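Local coordinates for protein leucine--trna ligase (PDB 5AH5) that probably catalyses the ATP-dependent attachment of leucine to tRNA(Leu), releasing AMP and diphosphate, as a class I aminoacyl-tRNA synthetase, at residues A165-I170 and L534-F539; D202-L207 and I217-I222; W495-Y500 and E554-L559; V522-I527 and E674-N679. All coordinates share one frame; numbering follows the deposited sequence.

Contact 1 of 4, residues A165-I170 and L534-F539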
# COMPACT_ATOMS: atom_id res chain seq x y z
N ALA B 165 4.62 18.83 -1.58
CA ALA B 165 5.51 18.11 -0.63
C ALA B 165 6.70 17.47 -1.37
O ALA B 165 6.62 17.26 -2.55
CB ALA B 165 4.72 17.03 0.13
N ALA B 166 7.80 17.25 -0.68
CA ALA B 166 8.98 16.62 -1.28
C ALA B 166 8.59 15.27 -1.93
O ALA B 166 9.16 14.88 -2.95
CB ALA B 166 10.08 16.43 -0.25
N GLU B 167 7.58 14.59 -1.38
CA GLU B 167 7.22 13.24 -1.87
C GLU B 167 6.48 13.34 -3.15
O GLU B 167 6.45 12.34 -3.90
CB GLU B 167 6.37 12.48 -0.84
CG GLU B 167 7.07 12.14 0.46
CD GLU B 167 7.51 13.27 1.34
OE1 GLU B 167 6.81 14.35 1.39
OE2 GLU B 167 8.57 13.06 2.02
N GLN B 168 5.93 14.55 -3.47
CA GLN B 168 5.19 14.78 -4.70
C GLN B 168 6.05 15.39 -5.81
O GLN B 168 5.56 15.82 -6.84
CB GLN B 168 3.96 15.67 -4.43
CG GLN B 168 2.88 15.05 -3.55
CD GLN B 168 1.93 16.13 -2.99
OE1 GLN B 168 2.39 17.07 -2.33
NE2 GLN B 168 0.65 15.99 -3.22
N VAL B 169 7.34 15.35 -5.61
CA VAL B 169 8.31 15.71 -6.61
C VAL B 169 8.96 14.41 -7.07
O VAL B 169 9.62 13.73 -6.28
CB VAL B 169 9.38 16.62 -5.99
CG1 VAL B 169 10.53 16.83 -6.97
CG2 VAL B 169 8.75 17.95 -5.56
N ILE B 170 8.75 14.04 -8.32
CA ILE B 170 9.28 12.76 -8.83
C ILE B 170 10.10 13.06 -10.10
O ILE B 170 9.54 13.58 -11.09
CB ILE B 170 8.12 11.75 -9.10
CG1 ILE B 170 7.46 11.34 -7.78
CG2 ILE B 170 8.63 10.50 -9.79
CD1 ILE B 170 6.04 10.84 -7.97
N LEU B 534 2.01 5.43 2.01
CA LEU B 534 2.56 4.43 2.93
C LEU B 534 3.58 5.04 3.85
O LEU B 534 3.82 4.51 4.90
CB LEU B 534 3.16 3.22 2.13
CG LEU B 534 2.13 2.39 1.32
CD1 LEU B 534 2.73 1.39 0.34
CD2 LEU B 534 1.14 1.71 2.28
N ILE B 535 4.23 6.16 3.50
CA ILE B 535 5.03 6.87 4.52
C ILE B 535 4.11 7.66 5.42
O ILE B 535 4.21 7.58 6.62
CB ILE B 535 5.99 7.89 3.91
CG1 ILE B 535 7.15 7.17 3.26
CG2 ILE B 535 6.54 8.83 5.01
CD1 ILE B 535 8.20 6.67 4.23
N TYR B 536 3.28 8.52 4.83
CA TYR B 536 2.47 9.45 5.66
C TYR B 536 1.54 8.74 6.68
O TYR B 536 1.43 9.15 7.81
CB TYR B 536 1.62 10.32 4.74
CG TYR B 536 2.37 11.25 3.81
CD1 TYR B 536 3.41 12.05 4.25
CD2 TYR B 536 2.02 11.33 2.50
CE1 TYR B 536 4.10 12.91 3.37
CE2 TYR B 536 2.64 12.22 1.61
CZ TYR B 536 3.68 12.99 2.05
OH TYR B 536 4.26 13.80 1.12
N SER B 537 0.82 7.71 6.22
CA SER B 537 -0.05 6.85 7.05
C SER B 537 0.70 6.21 8.23
O SER B 537 0.17 6.15 9.36
CB SER B 537 -0.69 5.75 6.17
OG SER B 537 0.30 4.88 5.62
N ARG B 538 1.92 5.72 7.99
CA ARG B 538 2.68 5.20 9.12
C ARG B 538 3.02 6.35 10.07
O ARG B 538 2.93 6.20 11.29
CB ARG B 538 3.94 4.45 8.67
CG ARG B 538 3.65 3.22 7.83
CD ARG B 538 4.98 2.60 7.36
NE ARG B 538 5.74 2.23 8.56
CZ ARG B 538 7.00 2.56 8.85
NH1 ARG B 538 7.80 3.18 7.98
NH2 ARG B 538 7.49 2.21 10.04
N PHE B 539 3.40 7.50 9.52
CA PHE B 539 3.76 8.64 10.37
C PHE B 539 2.56 9.11 11.23
O PHE B 539 2.67 9.31 12.44
CB PHE B 539 4.30 9.79 9.50
CG PHE B 539 4.33 11.12 10.20
CD1 PHE B 539 4.97 11.27 11.41
CD2 PHE B 539 3.73 12.23 9.62
CE1 PHE B 539 5.03 12.50 12.06
CE2 PHE B 539 3.75 13.47 10.27
CZ PHE B 539 4.41 13.60 11.49
O HOH W 1 1.66 15.78 0.57
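Tyr-536 pushes its phenol oxygen into the bend of the Glu-167 side chain, which curls around it from CB to the carboxylate. The fold in that chain comes at chi2 (65°). It turns the acid back so that Glu-167 OE1 accepts a 2.6 Å hydrogen bond from Tyr-536 OH; the donor meets it on the anti side, 33° out of the carboxylate plane, and the ring and carboxylate planes are 75° apart. The same phenol oxygen also rests against carbon: Glu-167 CB lies 3.2 Å from Tyr-536 OH, and Ala-165 CB comes within 3.4 Å of that OH. A water adds weak bonds, donating to Tyr-536 OH and to Gln-168 OE1. The amide oxygen of Gln-168 is held more firmly by the backbone, Ala-165 N to Gln-168 OE1 being 2.9 Å, so the side chain closes back over the turn that carries Glu-167. The second carboxylate oxygen, OE2, accepts from Trp-221 NE1, leaving each oxygen of this buried acid with a donor of its own. The Tyr-536 ring also stacks on Trp-415 of strand 415-419. The contact thus ties the 3-10 turn that leads into strand 169-170 to helix 533-546, which follows strand 520-524 and precedes strand 556-560 in the nucleotide-binding fold.

Contact 2 of 4, residues D202-L207 and I217-I222. With nucleotides of chain D.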
# COMPACT_ATOMS: atom_id res chain seq x y z
N ASP B 202 13.48 2.54 12.06
CA ASP B 202 13.68 1.34 12.87
C ASP B 202 12.47 0.38 12.95
O ASP B 202 12.66 -0.85 13.09
CB ASP B 202 14.12 1.72 14.30
CG ASP B 202 15.42 2.59 14.34
OD1 ASP B 202 16.14 2.69 13.31
OD2 ASP B 202 15.71 3.18 15.41
N ASP B 203 11.23 0.90 12.88
CA ASP B 203 10.06 0.04 12.97
C ASP B 203 9.80 -0.72 11.68
O ASP B 203 9.00 -1.65 11.70
CB ASP B 203 8.78 0.78 13.42
CG ASP B 203 8.91 1.42 14.80
OD1 ASP B 203 9.86 1.08 15.55
OD2 ASP B 203 8.05 2.30 15.12
N LEU B 204 10.47 -0.37 10.57
CA LEU B 204 10.50 -1.23 9.39
C LEU B 204 10.97 -2.68 9.66
O LEU B 204 10.47 -3.61 9.01
CB LEU B 204 11.38 -0.65 8.29
CG LEU B 204 10.79 0.62 7.65
CD1 LEU B 204 11.87 1.37 6.93
CD2 LEU B 204 9.66 0.33 6.73
N GLU B 205 11.91 -2.85 10.58
CA GLU B 205 12.38 -4.20 10.94
C GLU B 205 11.24 -5.10 11.47
O GLU B 205 11.27 -6.29 11.26
CB GLU B 205 13.53 -4.16 11.96
CG GLU B 205 14.87 -3.67 11.40
CD GLU B 205 15.93 -3.44 12.49
OE1 GLU B 205 16.37 -4.41 13.17
OE2 GLU B 205 16.34 -2.26 12.67
N SER B 206 10.23 -4.52 12.13
CA SER B 206 9.11 -5.30 12.67
C SER B 206 7.98 -5.63 11.65
O SER B 206 7.12 -6.46 11.95
CB SER B 206 8.52 -4.60 13.91
OG SER B 206 7.78 -3.43 13.56
N LEU B 207 8.01 -5.02 10.46
CA LEU B 207 6.92 -5.13 9.48
C LEU B 207 7.17 -6.26 8.54
O LEU B 207 7.27 -6.07 7.29
CB LEU B 207 6.77 -3.83 8.65
CG LEU B 207 6.13 -2.66 9.34
CD1 LEU B 207 6.11 -1.45 8.40
CD2 LEU B 207 4.74 -3.02 9.87
N ILE B 217 12.60 0.68 -0.09
CA ILE B 217 12.30 1.98 -0.71
C ILE B 217 12.08 3.08 0.36
O ILE B 217 12.61 4.22 0.24
CB ILE B 217 11.13 1.85 -1.70
CG1 ILE B 217 11.57 1.04 -2.92
CG2 ILE B 217 10.68 3.21 -2.21
CD1 ILE B 217 10.41 0.56 -3.77
N GLN B 218 11.42 2.72 1.46
CA GLN B 218 11.23 3.66 2.55
C GLN B 218 12.53 3.98 3.29
O GLN B 218 12.74 5.11 3.73
CB GLN B 218 10.14 3.21 3.53
CG GLN B 218 8.72 3.26 2.93
CD GLN B 218 7.59 3.25 3.97
OE1 GLN B 218 7.80 3.10 5.18
NE2 GLN B 218 6.36 3.41 3.48
N ARG B 219 13.38 2.99 3.46
CA ARG B 219 14.70 3.15 4.11
C ARG B 219 15.53 4.21 3.36
O ARG B 219 16.13 5.08 3.97
CB ARG B 219 15.41 1.77 4.14
CG ARG B 219 16.80 1.68 4.73
CD ARG B 219 17.20 0.24 5.12
NE ARG B 219 16.49 -0.27 6.33
CZ ARG B 219 15.51 -1.20 6.38
NH1 ARG B 219 15.07 -1.84 5.28
NH2 ARG B 219 14.97 -1.53 7.56
N ASN B 220 15.54 4.12 2.04
CA ASN B 220 16.25 5.05 1.20
C ASN B 220 15.59 6.43 1.15
O ASN B 220 16.29 7.41 0.94
CB ASN B 220 16.28 4.57 -0.25
CG ASN B 220 17.12 3.30 -0.45
OD1 ASN B 220 17.93 2.91 0.38
ND2 ASN B 220 16.90 2.66 -1.59
N TRP B 221 14.26 6.50 1.25
CA TRP B 221 13.57 7.81 1.30
C TRP B 221 13.91 8.58 2.57
O TRP B 221 14.24 9.77 2.52
CB TRP B 221 12.07 7.65 1.17
CG TRP B 221 11.40 8.94 0.99
CD1 TRP B 221 10.76 9.68 1.95
CD2 TRP B 221 11.33 9.69 -0.22
NE1 TRP B 221 10.28 10.85 1.39
CE2 TRP B 221 10.60 10.87 0.06
CE3 TRP B 221 11.77 9.46 -1.54
CZ2 TRP B 221 10.36 11.83 -0.92
CZ3 TRP B 221 11.52 10.40 -2.50
CH2 TRP B 221 10.82 11.58 -2.20
N ILE B 222 13.85 7.90 3.71
CA ILE B 222 14.14 8.54 4.98
C ILE B 222 15.62 8.96 5.04
O ILE B 222 15.93 10.11 5.37
CB ILE B 222 13.77 7.64 6.15
CG1 ILE B 222 12.24 7.42 6.17
CG2 ILE B 222 14.31 8.20 7.46
CD1 ILE B 222 11.83 6.19 6.95
P G D 79 12.13 3.76 -9.70
OP1 G D 79 10.92 4.62 -9.61
OP2 G D 79 13.16 4.02 -10.74
O5' G D 79 12.91 3.82 -8.32
C5' G D 79 12.11 3.74 -7.15
C4' G D 79 13.00 3.63 -5.97
O4' G D 79 13.90 2.48 -6.13
C3' G D 79 13.95 4.79 -5.76
O3' G D 79 13.29 5.92 -5.20
C2' G D 79 14.93 4.15 -4.80
O2' G D 79 14.41 3.97 -3.52
C1' G D 79 15.10 2.76 -5.44
N9 G D 79 16.21 2.70 -6.38
C8 G D 79 16.17 2.57 -7.75
N7 G D 79 17.36 2.54 -8.29
C5 G D 79 18.23 2.68 -7.22
C6 G D 79 19.65 2.68 -7.18
O6 G D 79 20.45 2.57 -8.12
N1 G D 79 20.12 2.84 -5.88
C2 G D 79 19.33 2.96 -4.76
N2 G D 79 19.97 3.10 -3.59
N3 G D 79 18.01 2.92 -4.78
C4 G D 79 17.53 2.79 -6.04
P C D 80 13.65 7.44 -5.65
OP1 C D 80 12.61 8.37 -5.09
OP2 C D 80 13.99 7.48 -7.08
O5' C D 80 15.00 7.75 -4.89
C5' C D 80 15.01 8.12 -3.53
C4' C D 80 16.44 8.21 -3.06
O4' C D 80 17.12 6.94 -3.23
C3' C D 80 17.33 9.19 -3.81
O3' C D 80 17.04 10.53 -3.40
C2' C D 80 18.70 8.70 -3.37
O2' C D 80 18.96 9.02 -2.02
C1' C D 80 18.51 7.19 -3.50
N1 C D 80 18.86 6.69 -4.86
C2 C D 80 20.21 6.62 -5.22
O2 C D 80 21.06 6.91 -4.37
N3 C D 80 20.54 6.20 -6.46
C4 C D 80 19.58 5.96 -7.36
N4 C D 80 19.95 5.57 -8.58
C5 C D 80 18.20 6.10 -7.05
C6 C D 80 17.88 6.44 -5.79
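Leu-204 does most of the touching, reaching Gln-218 with one methyl and Arg-219 with the other and with CB. Leu-204 CD2 lies 3.7 Å from Gln-218 OE1, while Leu-204 CD1 sits over one face of the Arg-219 guanidinium, 4.3 Å above the plane and offset toward the rim. Leu-204 CB meets Arg-219 NH2 at 3.8 Å. Arg-219 gets there with CG opposite its backbone N (chi1 179°) and a kink at chi3, which swings the guanidinium back toward Leu-204. Glu-205 adds a looser touch through CG; Glu-205 OE2 stays 5.3 Å from Arg-219 NH2, too far for a salt bridge, though the opposite charges may still attract.

In the next shell, the Gln-218 amide is pinned at both ends: OE1 accepts from Arg-538 NH1, and NE2 donates to Ala-530 O. On the other segment, Ser-206 OG and Ser-206 N both bond to Asp-203 O, the hydroxyl at 2.8 Å on a lone pair in the carbonyl plane.

Farther round the helix lies the bound RNA. Asn-220 ND2 gives a weak bond of 3.4 Å to O2' of G79 of chain D, and the Trp-221 ring presents its edge to a phosphate oxygen of C80 of chain D. The turn that follows helix 197-202 therefore packs on helix 212-222, with helix 533-546 touching both through Arg-538.

Contact 3 of 4, residues W495-Y500 and E554-L559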
# COMPACT_ATOMS: atom_id res chain seq x y z
N TRP B 495 -5.05 8.98 7.48
CA TRP B 495 -5.75 8.46 8.64
C TRP B 495 -7.17 7.95 8.31
O TRP B 495 -7.88 7.53 9.20
CB TRP B 495 -5.81 9.54 9.69
CG TRP B 495 -6.83 10.63 9.38
CD1 TRP B 495 -6.67 11.65 8.52
CD2 TRP B 495 -8.17 10.77 9.90
NE1 TRP B 495 -7.80 12.44 8.46
CE2 TRP B 495 -8.74 11.91 9.30
CE3 TRP B 495 -8.92 10.07 10.83
CZ2 TRP B 495 -10.02 12.33 9.58
CZ3 TRP B 495 -10.16 10.46 11.11
CH2 TRP B 495 -10.72 11.62 10.50
N TYR B 496 -7.57 7.92 7.05
CA TYR B 496 -8.97 7.54 6.72
C TYR B 496 -9.42 6.17 7.20
O TYR B 496 -10.63 5.92 7.41
CB TYR B 496 -9.19 7.60 5.20
CG TYR B 496 -8.60 6.45 4.34
CD1 TYR B 496 -7.25 6.35 4.10
CD2 TYR B 496 -9.42 5.50 3.77
CE1 TYR B 496 -6.72 5.33 3.30
CE2 TYR B 496 -8.92 4.46 2.96
CZ TYR B 496 -7.58 4.37 2.75
OH TYR B 496 -7.07 3.36 1.96
N PHE B 497 -8.45 5.26 7.22
CA PHE B 497 -8.66 3.89 7.66
C PHE B 497 -9.06 3.85 9.16
O PHE B 497 -9.70 2.86 9.61
CB PHE B 497 -7.40 3.00 7.38
CG PHE B 497 -6.11 3.65 7.82
CD1 PHE B 497 -5.65 3.50 9.08
CD2 PHE B 497 -5.41 4.47 6.98
CE1 PHE B 497 -4.51 4.14 9.49
CE2 PHE B 497 -4.26 5.12 7.38
CZ PHE B 497 -3.82 4.97 8.65
N LEU B 498 -8.62 4.83 9.95
CA LEU B 498 -9.12 5.02 11.31
C LEU B 498 -10.50 5.66 11.45
O LEU B 498 -11.03 5.73 12.58
CB LEU B 498 -8.10 5.82 12.16
CG LEU B 498 -6.69 5.34 12.10
CD1 LEU B 498 -5.76 6.32 12.79
CD2 LEU B 498 -6.61 3.91 12.64
N ARG B 499 -11.09 6.12 10.33
CA ARG B 499 -12.37 6.79 10.35
C ARG B 499 -13.48 5.89 9.95
O ARG B 499 -14.64 6.05 10.42
CB ARG B 499 -12.32 8.04 9.43
CG ARG B 499 -13.64 8.76 9.24
CD ARG B 499 -14.00 9.54 10.50
NE ARG B 499 -15.18 10.39 10.31
CZ ARG B 499 -15.75 11.12 11.29
NH1 ARG B 499 -15.25 11.11 12.52
NH2 ARG B 499 -16.82 11.84 11.01
N TYR B 500 -13.18 4.95 9.05
CA TYR B 500 -14.20 4.01 8.58
C TYR B 500 -15.00 3.34 9.73
O TYR B 500 -16.20 3.02 9.57
CB TYR B 500 -13.51 2.90 7.80
CG TYR B 500 -13.14 3.12 6.35
CD1 TYR B 500 -14.09 3.58 5.43
CD2 TYR B 500 -11.90 2.65 5.85
CE1 TYR B 500 -13.77 3.71 4.09
CE2 TYR B 500 -11.59 2.76 4.51
CZ TYR B 500 -12.53 3.28 3.63
OH TYR B 500 -12.29 3.40 2.28
N GLU B 554 1.32 0.91 14.21
CA GLU B 554 1.51 0.65 12.78
C GLU B 554 0.17 0.38 12.21
O GLU B 554 -0.56 -0.38 12.81
CB GLU B 554 2.42 -0.57 12.50
CG GLU B 554 3.88 -0.24 12.71
CD GLU B 554 4.52 0.58 11.58
OE1 GLU B 554 4.00 0.64 10.42
OE2 GLU B 554 5.58 1.15 11.84
N PRO B 555 -0.16 1.01 11.06
CA PRO B 555 -1.52 0.90 10.56
C PRO B 555 -1.88 -0.40 9.92
O PRO B 555 -3.06 -0.74 9.92
CB PRO B 555 -1.55 1.99 9.46
CG PRO B 555 -0.12 2.15 9.07
CD PRO B 555 0.60 2.03 10.35
N PHE B 556 -0.91 -1.04 9.25
CA PHE B 556 -1.22 -2.15 8.35
C PHE B 556 -0.27 -3.36 8.65
O PHE B 556 0.94 -3.22 8.61
CB PHE B 556 -1.11 -1.72 6.88
CG PHE B 556 -1.75 -0.37 6.56
CD1 PHE B 556 -3.11 -0.19 6.65
CD2 PHE B 556 -0.97 0.69 6.04
CE1 PHE B 556 -3.68 1.06 6.34
CE2 PHE B 556 -1.54 1.91 5.69
CZ PHE B 556 -2.90 2.10 5.90
N VAL B 557 -0.83 -4.48 9.03
CA VAL B 557 -0.00 -5.64 9.41
C VAL B 557 0.66 -6.25 8.17
O VAL B 557 1.87 -6.28 8.07
CB VAL B 557 -0.81 -6.70 10.20
CG1 VAL B 557 0.04 -7.98 10.45
CG2 VAL B 557 -1.22 -6.13 11.53
N GLU B 558 -0.16 -6.69 7.24
CA GLU B 558 0.24 -7.28 5.98
C GLU B 558 -0.15 -6.31 4.81
O GLU B 558 -1.26 -5.88 4.76
CB GLU B 558 -0.49 -8.60 5.85
CG GLU B 558 0.10 -9.59 4.88
CD GLU B 558 1.18 -10.50 5.45
OE1 GLU B 558 0.96 -11.02 6.57
OE2 GLU B 558 2.22 -10.69 4.74
N LEU B 559 0.83 -5.92 3.97
CA LEU B 559 0.66 -5.16 2.75
C LEU B 559 0.90 -6.03 1.53
O LEU B 559 1.94 -6.60 1.38
CB LEU B 559 1.65 -3.99 2.72
CG LEU B 559 1.81 -3.22 1.44
CD1 LEU B 559 0.57 -2.33 1.26
CD2 LEU B 559 3.00 -2.29 1.48
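Phe-556 drives the CZ end of its ring into the face of Phe-497, an edge-to-face pair with centroids 4.8 Å apart and planes at 64°. Phe-556 CZ stands 3.6 Å above the Phe-497 plane, displaced toward the rim by CD2 and CE2. Phe-497 adopts the crowded position, its CG lodged between backbone N and carbonyl carbon (chi1 47°), a conformation that sends the ring across to Pro-555 and Phe-556. Phe-556 has CG anti to its carbonyl carbon (chi1 -45°), which carries its CZ end toward Phe-497. The far face of the Phe-497 ring is backed by the carbonyl carbon of Trp-495. Pro-555 fills the angle between the two aromatics: its CB lies 3.7 Å from Phe-497 CE1 and 3.5 Å above the centre of the Phe-556 ring. Next door, Tyr-496 lines the leucyl-sulfamoyl adenosine pocket. Helix 533-546 closes over this apolar cluster with Ser-537 and Thr-541, so the loop before helix 511-517 packs against strand 556-560, an edge strand of the four-stranded parallel sheet.

Contact 4 of 4, residues V522-I527 and E674-N679. With LSS (5'-O-(L-leucylsulfamoyl)adenosine), chain I; nucleotides of chain D.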
# COMPACT_ATOMS: atom_id res chain seq x y z
N VAL B 522 -5.02 -6.82 6.62
CA VAL B 522 -4.59 -6.89 5.23
C VAL B 522 -4.90 -5.53 4.58
O VAL B 522 -5.99 -5.03 4.72
CB VAL B 522 -5.30 -8.04 4.54
CG1 VAL B 522 -5.08 -8.03 3.07
CG2 VAL B 522 -4.84 -9.43 5.14
N TYR B 523 -3.89 -4.95 3.92
CA TYR B 523 -4.01 -3.76 3.09
C TYR B 523 -3.48 -4.03 1.68
O TYR B 523 -2.34 -4.43 1.53
CB TYR B 523 -3.20 -2.65 3.69
CG TYR B 523 -3.54 -1.25 3.17
CD1 TYR B 523 -4.85 -0.88 2.84
CD2 TYR B 523 -2.59 -0.27 3.15
CE1 TYR B 523 -5.19 0.46 2.48
CE2 TYR B 523 -2.91 1.05 2.74
CZ TYR B 523 -4.23 1.40 2.42
OH TYR B 523 -4.56 2.72 2.06
N ILE B 524 -4.31 -3.82 0.70
CA ILE B 524 -4.01 -4.13 -0.70
C ILE B 524 -3.94 -2.85 -1.52
O ILE B 524 -4.97 -2.20 -1.67
CB ILE B 524 -5.13 -4.98 -1.31
CG1 ILE B 524 -5.53 -6.15 -0.32
CG2 ILE B 524 -4.68 -5.56 -2.64
CD1 ILE B 524 -6.82 -6.84 -0.68
N GLY B 525 -2.78 -2.52 -2.06
CA GLY B 525 -2.68 -1.44 -3.03
C GLY B 525 -1.32 -1.29 -3.67
O GLY B 525 -0.38 -1.99 -3.33
N GLY B 526 -1.22 -0.34 -4.58
CA GLY B 526 -0.07 -0.23 -5.46
C GLY B 526 1.18 0.28 -4.79
O GLY B 526 1.14 1.05 -3.82
N ILE B 527 2.30 -0.19 -5.31
CA ILE B 527 3.61 0.13 -4.83
C ILE B 527 3.97 1.56 -5.16
O ILE B 527 4.86 2.14 -4.53
CB ILE B 527 4.69 -0.84 -5.45
CG1 ILE B 527 6.01 -0.71 -4.69
CG2 ILE B 527 4.92 -0.58 -6.94
CD1 ILE B 527 6.88 -1.95 -4.76
N GLU B 674 -5.60 -16.93 1.73
CA GLU B 674 -5.05 -16.11 2.78
C GLU B 674 -3.63 -15.66 2.57
O GLU B 674 -3.18 -14.73 3.24
CB GLU B 674 -5.33 -16.70 4.17
CG GLU B 674 -4.30 -17.56 4.78
CD GLU B 674 -4.88 -18.38 5.96
OE1 GLU B 674 -5.90 -17.96 6.58
OE2 GLU B 674 -4.30 -19.46 6.23
N ARG B 675 -2.90 -16.23 1.59
CA ARG B 675 -1.60 -15.64 1.30
C ARG B 675 -1.56 -15.01 -0.11
O ARG B 675 -0.46 -14.80 -0.65
CB ARG B 675 -0.46 -16.65 1.53
CG ARG B 675 -0.46 -17.79 0.54
CD ARG B 675 0.65 -18.82 0.80
NE ARG B 675 0.44 -19.94 -0.10
CZ ARG B 675 1.41 -20.68 -0.65
NH1 ARG B 675 2.69 -20.44 -0.39
NH2 ARG B 675 1.09 -21.66 -1.48
N PHE B 676 -2.74 -14.75 -0.67
CA PHE B 676 -2.93 -14.12 -1.99
C PHE B 676 -2.46 -14.92 -3.21
O PHE B 676 -2.21 -14.33 -4.27
CB PHE B 676 -2.30 -12.67 -1.99
CG PHE B 676 -3.20 -11.61 -1.35
CD1 PHE B 676 -3.63 -11.75 -0.04
CD2 PHE B 676 -3.57 -10.45 -2.06
CE1 PHE B 676 -4.43 -10.77 0.56
CE2 PHE B 676 -4.41 -9.49 -1.50
CZ PHE B 676 -4.83 -9.63 -0.19
N HIS B 677 -2.35 -16.24 -3.06
CA HIS B 677 -2.12 -17.14 -4.19
C HIS B 677 -3.45 -17.54 -4.81
O HIS B 677 -3.79 -18.75 -4.89
CB HIS B 677 -1.29 -18.34 -3.71
CG HIS B 677 0.13 -17.98 -3.40
ND1 HIS B 677 1.18 -18.85 -3.59
CD2 HIS B 677 0.68 -16.79 -3.07
CE1 HIS B 677 2.31 -18.23 -3.31
NE2 HIS B 677 2.03 -16.98 -2.97
N PHE B 678 -4.18 -16.53 -5.34
CA PHE B 678 -5.50 -16.74 -5.87
C PHE B 678 -5.44 -17.60 -7.08
O PHE B 678 -6.39 -18.38 -7.35
CB PHE B 678 -6.22 -15.42 -6.27
CG PHE B 678 -6.29 -14.44 -5.16
CD1 PHE B 678 -7.18 -14.60 -4.12
CD2 PHE B 678 -5.42 -13.37 -5.13
CE1 PHE B 678 -7.25 -13.68 -3.09
CE2 PHE B 678 -5.45 -12.45 -4.10
CZ PHE B 678 -6.37 -12.61 -3.07
N ASN B 679 -4.41 -17.40 -7.88
CA ASN B 679 -4.35 -18.19 -9.13
C ASN B 679 -4.17 -19.67 -8.80
O ASN B 679 -4.84 -20.50 -9.40
CB ASN B 679 -3.25 -17.74 -10.09
CG ASN B 679 -1.89 -17.75 -9.47
OD1 ASN B 679 -1.78 -17.73 -8.25
ND2 ASN B 679 -0.85 -17.77 -10.29
C1 LSS I . -5.13 6.24 -5.16
N1 LSS I . -3.52 -1.76 -12.17
O1 LSS I . -4.05 5.86 -5.53
S1 LSS I . -6.23 5.53 -7.25
C2 LSS I . -3.52 -2.15 -10.90
N2 LSS I . -6.23 6.14 -5.89
O2 LSS I . -2.64 1.03 -7.23
N3 LSS I . -3.92 -1.36 -9.89
O3 LSS I . -4.12 0.67 -4.93
C4 LSS I . -4.35 -0.11 -10.18
N4 LSS I . -6.55 7.60 -3.61
O4 LSS I . -6.18 1.18 -7.47
C5 LSS I . -4.29 0.38 -11.48
O5 LSS I . -5.82 4.00 -7.10
C6 LSS I . -3.85 -0.46 -12.48
N6 LSS I . -3.85 -0.00 -13.76
C7 LSS I . -4.89 6.45 -1.24
N7 LSS I . -4.74 1.67 -11.45
C8 LSS I . -5.01 1.99 -10.16
C9 LSS I . -4.94 5.91 -2.67
N9 LSS I . -4.79 0.89 -9.40
CA LSS I . -5.25 6.90 -3.81
C10 LSS I . -3.65 7.35 -1.09
C11 LSS I . -4.92 5.23 -0.26
O1A LSS I . -5.30 6.04 -8.28
C21 LSS I . -4.91 0.77 -7.96
C22 LSS I . -3.91 1.61 -7.24
C23 LSS I . -4.52 1.74 -5.84
C24 LSS I . -6.00 1.71 -6.17
C25 LSS I . -6.60 3.11 -6.31
O2A LSS I . -7.56 5.45 -7.82
P A D 15 2.15 -21.67 -5.80
OP1 A D 15 1.12 -21.55 -4.74
OP2 A D 15 3.05 -20.57 -6.08
O5' A D 15 3.05 -22.94 -5.45
C5' A D 15 2.48 -24.24 -5.14
C4' A D 15 3.60 -25.28 -5.03
O4' A D 15 4.13 -25.64 -6.34
C3' A D 15 4.85 -24.83 -4.26
O3' A D 15 4.69 -25.11 -2.89
C2' A D 15 5.93 -25.78 -4.78
O2' A D 15 5.87 -27.05 -4.18
C1' A D 15 5.52 -25.95 -6.23
N9 A D 15 6.30 -25.04 -7.07
C8 A D 15 6.04 -23.73 -7.40
N7 A D 15 6.95 -23.20 -8.18
C5 A D 15 7.84 -24.24 -8.42
C6 A D 15 9.00 -24.33 -9.20
N6 A D 15 9.49 -23.33 -9.92
N1 A D 15 9.67 -25.51 -9.20
C2 A D 15 9.17 -26.53 -8.49
N3 A D 15 8.07 -26.57 -7.74
C4 A D 15 7.45 -25.38 -7.74
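Phe-676 points its side chain at Val-522 and Ile-524, and the far end of its ring makes the contact. From CB, which heads toward the strand, the ring runs out until Phe-676 CE1 comes 3.8 Å from Val-522 CG1. On the other flank Phe-676 CE2 lies 3.7 Å from Ile-524 CG1. Phe-676 CZ, the tip, wedges between the two residues, 3.6 Å from Val-522 CG1 and 3.5 Å from Ile-524 CD1, the latter at the ring edge. Phe-678 CZ covers one face of the Phe-676 ring, and the ring is also stacked with Tyr-560. Phe-676 has positive phi (67°) and is the C' residue of a Schellman motif that ends helix 653-674.

Each segment also touches a bound partner, adenylate analogue or tRNA. Gly-526 N donates to O3 of the leucyl-sulfamoyl adenosine at 3.1 Å. His-677 ND1 bonds to OP1 of A15 of chain D at 2.9 Å, nearly straight at 170°; the Arg-675 guanidinium lies over one face of the His-677 ring, with ND1 above the guanidinium centre. Strand 520-524 thereby meets the junction of helices 653-674 and 678-695 in the anticodon-binding region, with Leu-60 of helix 48-66 touching both Val-522 and Phe-676.

How the contacts relate
Three of the four contacts converge on the crossover from strand 520-524 through helix 533-546 to strand 556-560. Contacts 3 and 4 meet through the neighbouring strands and through Tyr-496 OH and Tyr-523 OH, 2.6 Å apart; both tyrosines line the leucyl-sulfamoyl adenosine pocket. Contact 1 meets contact 3 through a salt bridge, Arg-538 NH2 to Glu-554 OE2 at 2.8 Å, and Arg-538 NH1 to Gln-218 OE1, also 2.8 Å, joins it to contact 2. The side chain of Tyr-536 in contact 1 is about 8 Å from the ligand, that of Gln-218 in contact 2 about 12 Å. Contacts 2 and 4, with centres 20 Å apart, each face a different part of the bound RNA.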